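Local atomic coordinates of DNA repair protein RAD7 (Saccharomyces cerevisiae, PDB entry 5ZB2), a protein that acts as a component of the complex that promotes global genome nucleotide excision repair, which removes damage from nontranscribed DNA, and interacts with the Elc1 protein. Residues Leu128-Ile139 and Arg154-Arg165. Residues are numbered along the deposited sequence; the frame is centred on the assembly and turned at random.
Sequences LKSLNLDGPFLI and RLEEFHISNTHR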
loop_
_atom_site.group_PDB
_atom_site.type_symbol
_atom_site.label_atom_id
_atom_site.label_comp_id
_atom_site.label_asym_id
_atom_site.label_seq_id
_atom_site.Cartn_x
_atom_site.Cartn_y
_atom_site.Cartn_z
ATOM N N LEU A 128 -20.717 4.751 2.671
ATOM C CA LEU A 128 -21.001 3.602 1.821
ATOM C C LEU A 128 -22.227 2.854 2.325
ATOM O O LEU A 128 -22.300 2.475 3.497
ATOM C CB LEU A 128 -19.792 2.665 1.782
ATOM C CG LEU A 128 -19.927 1.423 0.902
ATOM C CD1 LEU A 128 -20.169 1.810 -0.550
ATOM C CD2 LEU A 128 -18.688 0.537 1.028
ATOM N N LYS A 129 -23.192 2.640 1.427
ATOM C CA LYS A 129 -24.386 1.863 1.735
ATOM C C LYS A 129 -24.689 0.786 0.701
ATOM O O LYS A 129 -25.570 -0.045 0.951
ATOM C CB LYS A 129 -25.611 2.784 1.864
ATOM C CG LYS A 129 -25.953 3.532 0.588
ATOM C CD LYS A 129 -27.072 4.539 0.799
ATOM C CE LYS A 129 -27.406 5.262 -0.501
ATOM N NZ LYS A 129 -28.542 6.215 -0.347
ATOM N N SER A 130 -23.992 0.767 -0.435
ATOM C CA SER A 130 -24.238 -0.200 -1.499
ATOM C C SER A 130 -22.911 -0.698 -2.055
ATOM O O SER A 130 -22.069 0.105 -2.465
ATOM C CB SER A 130 -25.069 0.427 -2.622
ATOM O OG SER A 130 -25.071 -0.392 -3.775
ATOM N N LEU A 131 -22.734 -2.020 -2.078
ATOM C CA LEU A 131 -21.515 -2.626 -2.608
ATOM C C LEU A 131 -21.886 -3.803 -3.498
ATOM O O LEU A 131 -22.598 -4.714 -3.061
ATOM C CB LEU A 131 -20.586 -3.083 -1.478
ATOM C CG LEU A 131 -19.175 -3.524 -1.891
ATOM C CD1 LEU A 131 -18.399 -2.386 -2.546
ATOM C CD2 LEU A 131 -18.402 -4.067 -0.696
ATOM N N ASN A 132 -21.396 -3.780 -4.739
ATOM C CA ASN A 132 -21.589 -4.854 -5.709
ATOM C C ASN A 132 -20.219 -5.380 -6.116
ATOM O O ASN A 132 -19.394 -4.626 -6.643
ATOM C CB ASN A 132 -22.367 -4.349 -6.927
ATOM C CG ASN A 132 -22.756 -5.461 -7.891
ATOM O OD1 ASN A 132 -22.063 -6.472 -8.020
ATOM N ND2 ASN A 132 -23.876 -5.273 -8.581
ATOM N N LEU A 133 -19.973 -6.666 -5.863
ATOM C CA LEU A 133 -18.688 -7.294 -6.150
ATOM C C LEU A 133 -18.901 -8.526 -7.017
ATOM O O LEU A 133 -19.719 -9.390 -6.683
ATOM C CB LEU A 133 -17.964 -7.691 -4.859
ATOM C CG LEU A 133 -17.706 -6.598 -3.819
ATOM C CD1 LEU A 133 -17.072 -7.204 -2.573
ATOM C CD2 LEU A 133 -16.830 -5.490 -4.377
ATOM N N ASP A 134 -18.140 -8.611 -8.104
ATOM C CA ASP A 134 -18.206 -9.744 -9.017
ATOM C C ASP A 134 -16.813 -10.355 -9.164
ATOM O O ASP A 134 -15.933 -9.769 -9.795
ATOM C CB ASP A 134 -18.734 -9.303 -10.382
ATOM C CG ASP A 134 -18.812 -10.446 -11.374
ATOM O OD1 ASP A 134 -18.710 -11.614 -10.945
ATOM O OD2 ASP A 134 -18.977 -10.176 -12.582
ATOM N N GLY A 135 -16.616 -11.504 -8.573
ATOM C CA GLY A 135 -15.355 -12.173 -8.632
ATOM C C GLY A 135 -14.351 -11.936 -7.529
ATOM O O GLY A 135 -13.201 -12.068 -7.793
ATOM N N PRO A 136 -14.752 -11.594 -6.318
ATOM C CA PRO A 136 -13.761 -11.415 -5.246
ATOM C C PRO A 136 -13.360 -12.771 -4.683
ATOM O O PRO A 136 -13.722 -13.086 -3.549
ATOM C CB PRO A 136 -14.512 -10.590 -4.203
ATOM C CG PRO A 136 -15.950 -10.913 -4.427
ATOM C CD PRO A 136 -16.102 -11.176 -5.900
ATOM N N PHE A 137 -12.645 -13.573 -5.466
ATOM C CA PHE A 137 -12.399 -14.964 -5.092
ATOM C C PHE A 137 -11.343 -15.114 -3.999
ATOM O O PHE A 137 -11.161 -16.229 -3.497
ATOM C CB PHE A 137 -11.994 -15.786 -6.322
ATOM C CG PHE A 137 -10.650 -15.424 -6.902
ATOM C CD1 PHE A 137 -10.541 -14.432 -7.865
ATOM C CD2 PHE A 137 -9.503 -16.099 -6.511
ATOM C CE1 PHE A 137 -9.313 -14.105 -8.411
ATOM C CE2 PHE A 137 -8.266 -15.777 -7.058
ATOM C CZ PHE A 137 -8.175 -14.779 -8.009
ATOM N N LEU A 138 -10.653 -14.042 -3.605
ATOM C CA LEU A 138 -9.657 -14.166 -2.542
ATOM C C LEU A 138 -10.289 -14.191 -1.150
ATOM O O LEU A 138 -9.705 -14.757 -0.221
ATOM C CB LEU A 138 -8.649 -13.017 -2.619
ATOM C CG LEU A 138 -7.708 -12.949 -3.828
ATOM C CD1 LEU A 138 -6.908 -11.653 -3.811
ATOM C CD2 LEU A 138 -6.761 -14.134 -3.865
ATOM N N ILE A 139 -11.474 -13.603 -0.989
ATOM C CA ILE A 139 -12.055 -13.398 0.336
ATOM C C ILE A 139 -12.584 -14.725 0.870
ATOM O O ILE A 139 -13.435 -15.367 0.242
ATOM C CB ILE A 139 -13.175 -12.348 0.282
ATOM C CG1 ILE A 139 -12.735 -11.087 -0.480
ATOM C CG2 ILE A 139 -13.638 -11.996 1.690
ATOM C CD1 ILE A 139 -11.598 -10.309 0.164
ATOM N N ARG A 154 -25.430 -0.463 8.237
ATOM C CA ARG A 154 -25.129 0.497 7.181
ATOM C C ARG A 154 -25.404 -0.033 5.783
ATOM O O ARG A 154 -25.679 0.758 4.880
ATOM C CB ARG A 154 -23.654 0.916 7.249
ATOM C CG ARG A 154 -23.203 1.495 8.583
ATOM C CD ARG A 154 -21.684 1.417 8.720
ATOM N NE ARG A 154 -20.999 1.938 7.537
ATOM C CZ ARG A 154 -19.719 1.724 7.251
ATOM N NH1 ARG A 154 -18.962 0.992 8.059
ATOM N NH2 ARG A 154 -19.193 2.243 6.149
ATOM N N LEU A 155 -25.329 -1.346 5.586
ATOM C CA LEU A 155 -25.376 -1.943 4.258
ATOM C C LEU A 155 -26.830 -2.134 3.839
ATOM O O LEU A 155 -27.544 -2.970 4.401
ATOM C CB LEU A 155 -24.621 -3.270 4.257
ATOM C CG LEU A 155 -24.302 -3.898 2.905
ATOM C CD1 LEU A 155 -23.434 -2.975 2.061
ATOM C CD2 LEU A 155 -23.613 -5.235 3.122
ATOM N N GLU A 156 -27.268 -1.357 2.846
ATOM C CA GLU A 156 -28.615 -1.469 2.303
ATOM C C GLU A 156 -28.679 -2.283 1.018
ATOM O O GLU A 156 -29.763 -2.759 0.660
ATOM C CB GLU A 156 -29.191 -0.072 2.032
ATOM C CG GLU A 156 -29.331 0.790 3.277
ATOM C CD GLU A 156 -29.617 2.248 2.958
ATOM O OE1 GLU A 156 -29.451 3.094 3.861
ATOM O OE2 GLU A 156 -29.996 2.550 1.808
ATOM N N GLU A 157 -27.557 -2.456 0.322
ATOM C CA GLU A 157 -27.534 -3.142 -0.964
ATOM C C GLU A 157 -26.254 -3.955 -1.060
ATOM O O GLU A 157 -25.156 -3.405 -0.926
ATOM C CB GLU A 157 -27.629 -2.141 -2.119
ATOM C CG GLU A 157 -27.621 -2.773 -3.490
ATOM C CD GLU A 157 -28.054 -1.809 -4.578
ATOM O OE1 GLU A 157 -27.447 -0.723 -4.688
ATOM O OE2 GLU A 157 -29.009 -2.134 -5.315
ATOM N N PHE A 158 -26.390 -5.260 -1.286
ATOM C CA PHE A 158 -25.235 -6.141 -1.409
ATOM C C PHE A 158 -25.498 -7.155 -2.510
ATOM O O PHE A 158 -26.473 -7.912 -2.442
ATOM C CB PHE A 158 -24.932 -6.850 -0.085
ATOM C CG PHE A 158 -23.662 -7.657 -0.107
ATOM C CD1 PHE A 158 -22.426 -7.029 -0.148
ATOM C CD2 PHE A 158 -23.704 -9.042 -0.090
ATOM C CE1 PHE A 158 -21.255 -7.765 -0.173
ATOM C CE2 PHE A 158 -22.532 -9.786 -0.115
ATOM C CZ PHE A 158 -21.308 -9.144 -0.153
ATOM N N HIS A 159 -24.634 -7.149 -3.525
ATOM C CA HIS A 159 -24.630 -8.150 -4.584
ATOM C C HIS A 159 -23.228 -8.731 -4.678
ATOM O O HIS A 159 -22.253 -7.982 -4.803
ATOM C CB HIS A 159 -25.038 -7.546 -5.935
ATOM C CG HIS A 159 -26.427 -6.991 -5.957
ATOM N ND1 HIS A 159 -27.393 -7.437 -6.835
ATOM C CD2 HIS A 159 -27.016 -6.028 -5.209
ATOM C CE1 HIS A 159 -28.516 -6.774 -6.627
ATOM N NE2 HIS A 159 -28.315 -5.913 -5.645
ATOM N N ILE A 160 -23.124 -10.059 -4.600
ATOM C CA ILE A 160 -21.853 -10.754 -4.763
ATOM C C ILE A 160 -22.035 -11.880 -5.773
ATOM O O ILE A 160 -23.082 -12.537 -5.807
ATOM C CB ILE A 160 -21.314 -11.296 -3.423
ATOM C CG1 ILE A 160 -20.006 -12.061 -3.663
ATOM C CG2 ILE A 160 -22.357 -12.173 -2.737
ATOM C CD1 ILE A 160 -19.241 -12.362 -2.410
ATOM N N SER A 161 -21.005 -12.113 -6.588
ATOM C CA SER A 161 -21.089 -13.096 -7.657
ATOM C C SER A 161 -19.735 -13.764 -7.864
ATOM O O SER A 161 -18.683 -13.197 -7.554
ATOM C CB SER A 161 -21.554 -12.454 -8.969
ATOM O OG SER A 161 -22.759 -11.733 -8.788
ATOM N N ASN A 162 -19.784 -14.988 -8.394
ATOM C CA ASN A 162 -18.614 -15.692 -8.924
ATOM C C ASN A 162 -17.519 -15.881 -7.868
ATOM O O ASN A 162 -16.387 -15.414 -8.015
ATOM C CB ASN A 162 -18.065 -14.961 -10.153
ATOM C CG ASN A 162 -18.891 -15.220 -11.391
ATOM O OD1 ASN A 162 -19.200 -16.366 -11.709
ATOM N ND2 ASN A 162 -19.266 -14.158 -12.090
ATOM N N THR A 163 -17.867 -16.610 -6.808
ATOM C CA THR A 163 -16.872 -17.044 -5.827
ATOM C C THR A 163 -17.456 -18.185 -5.013
ATOM O O THR A 163 -18.539 -18.039 -4.441
ATOM C CB THR A 163 -16.451 -15.895 -4.910
ATOM O OG1 THR A 163 -15.600 -16.405 -3.877
ATOM C CG2 THR A 163 -17.665 -15.214 -4.278
ATOM N N HIS A 164 -16.748 -19.314 -4.953
ATOM C CA HIS A 164 -17.200 -20.447 -4.158
ATOM C C HIS A 164 -16.742 -20.354 -2.707
ATOM O O HIS A 164 -17.016 -21.270 -1.925
ATOM C CB HIS A 164 -16.736 -21.774 -4.784
ATOM C CG HIS A 164 -15.253 -21.990 -4.768
ATOM N ND1 HIS A 164 -14.514 -22.041 -3.605
ATOM C CD2 HIS A 164 -14.377 -22.207 -5.778
ATOM C CE1 HIS A 164 -13.245 -22.260 -3.900
ATOM N NE2 HIS A 164 -13.136 -22.364 -5.212
ATOM N N ARG A 165 -16.070 -19.266 -2.330
ATOM C CA ARG A 165 -15.647 -19.042 -0.956
ATOM C C ARG A 165 -16.636 -18.194 -0.166
ATOM O O ARG A 165 -16.402 -17.937 1.017
ATOM C CB ARG A 165 -14.260 -18.387 -0.930
ATOM C CG ARG A 165 -13.124 -19.360 -1.220
ATOM C CD ARG A 165 -11.783 -18.653 -1.360
ATOM N NE ARG A 165 -10.696 -19.599 -1.587
ATOM C CZ ARG A 165 -9.534 -19.291 -2.162
ATOM N NH1 ARG A 165 -9.296 -18.058 -2.590
ATOM N NH2 ARG A 165 -8.611 -20.227 -2.328
HETATM O O HOH W 1 -21.859 3.673 5.760
HETATM O O HOH W 2 -22.477 -9.371 -7.866
HETATM O O HOH W 3 -14.864 -14.721 -1.864
#
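Ser130 and Glu157 meet on the polar face of two neighbouring parallel strands, where Ser130 OG donates to Glu157 OE1 at 2.6 Å, reaching the oxygen on its anti side; the other oxygen, OE2, bonds Ser184 on the next strand. A small hydroxyl suits this buried spot. The Asn132 amide lies against His159 CB, its plane 20° from the imidazole; OD1 is held by Gln108 and, through a water, linked to Ser161 OG. His159 NE2 likewise bonds Ser184. Asp134 CG stands anti to the backbone N (chi1 180°), which lays its carboxylate alongside the Asn162 amide. Asn162 ND2 donates to the syn lone pair of Asp134 OD1 at 2.8 Å and 168°, the two groups nearly coplanar. Were Asp134 an alanine, Asn162 ND2 would probably lose this acceptor and its amide turn more freely.

The backbones are joined by parallel-strand hydrogen bonds: Leu133 N reaches His159 O at 2.8 Å, and Lys129 O accepts from both Glu156 N and Glu157 N. Gly135, whose N bonds Ser161 O at 2.9 Å, has backbone angles that would jam a side chain against the preceding carbonyl. Beyond the strands, Arg165 NH1 spans 2.8 Å to Phe137 O, while one water joins Thr163 OG1 to the carbonyls of Pro136 and Ile139.

Leu131, Leu133, Phe158 and Ile160 point to the opposite face, which packs on helix 141-150, with Phe158 edge-to-face on Phe148 and against Leu174 of helix 168-178. This is the strand-helix-strand step of a leucine-rich repeat solenoid: hydrogen bonds along the strands and apolar burial against the helices together join neighbouring repeats.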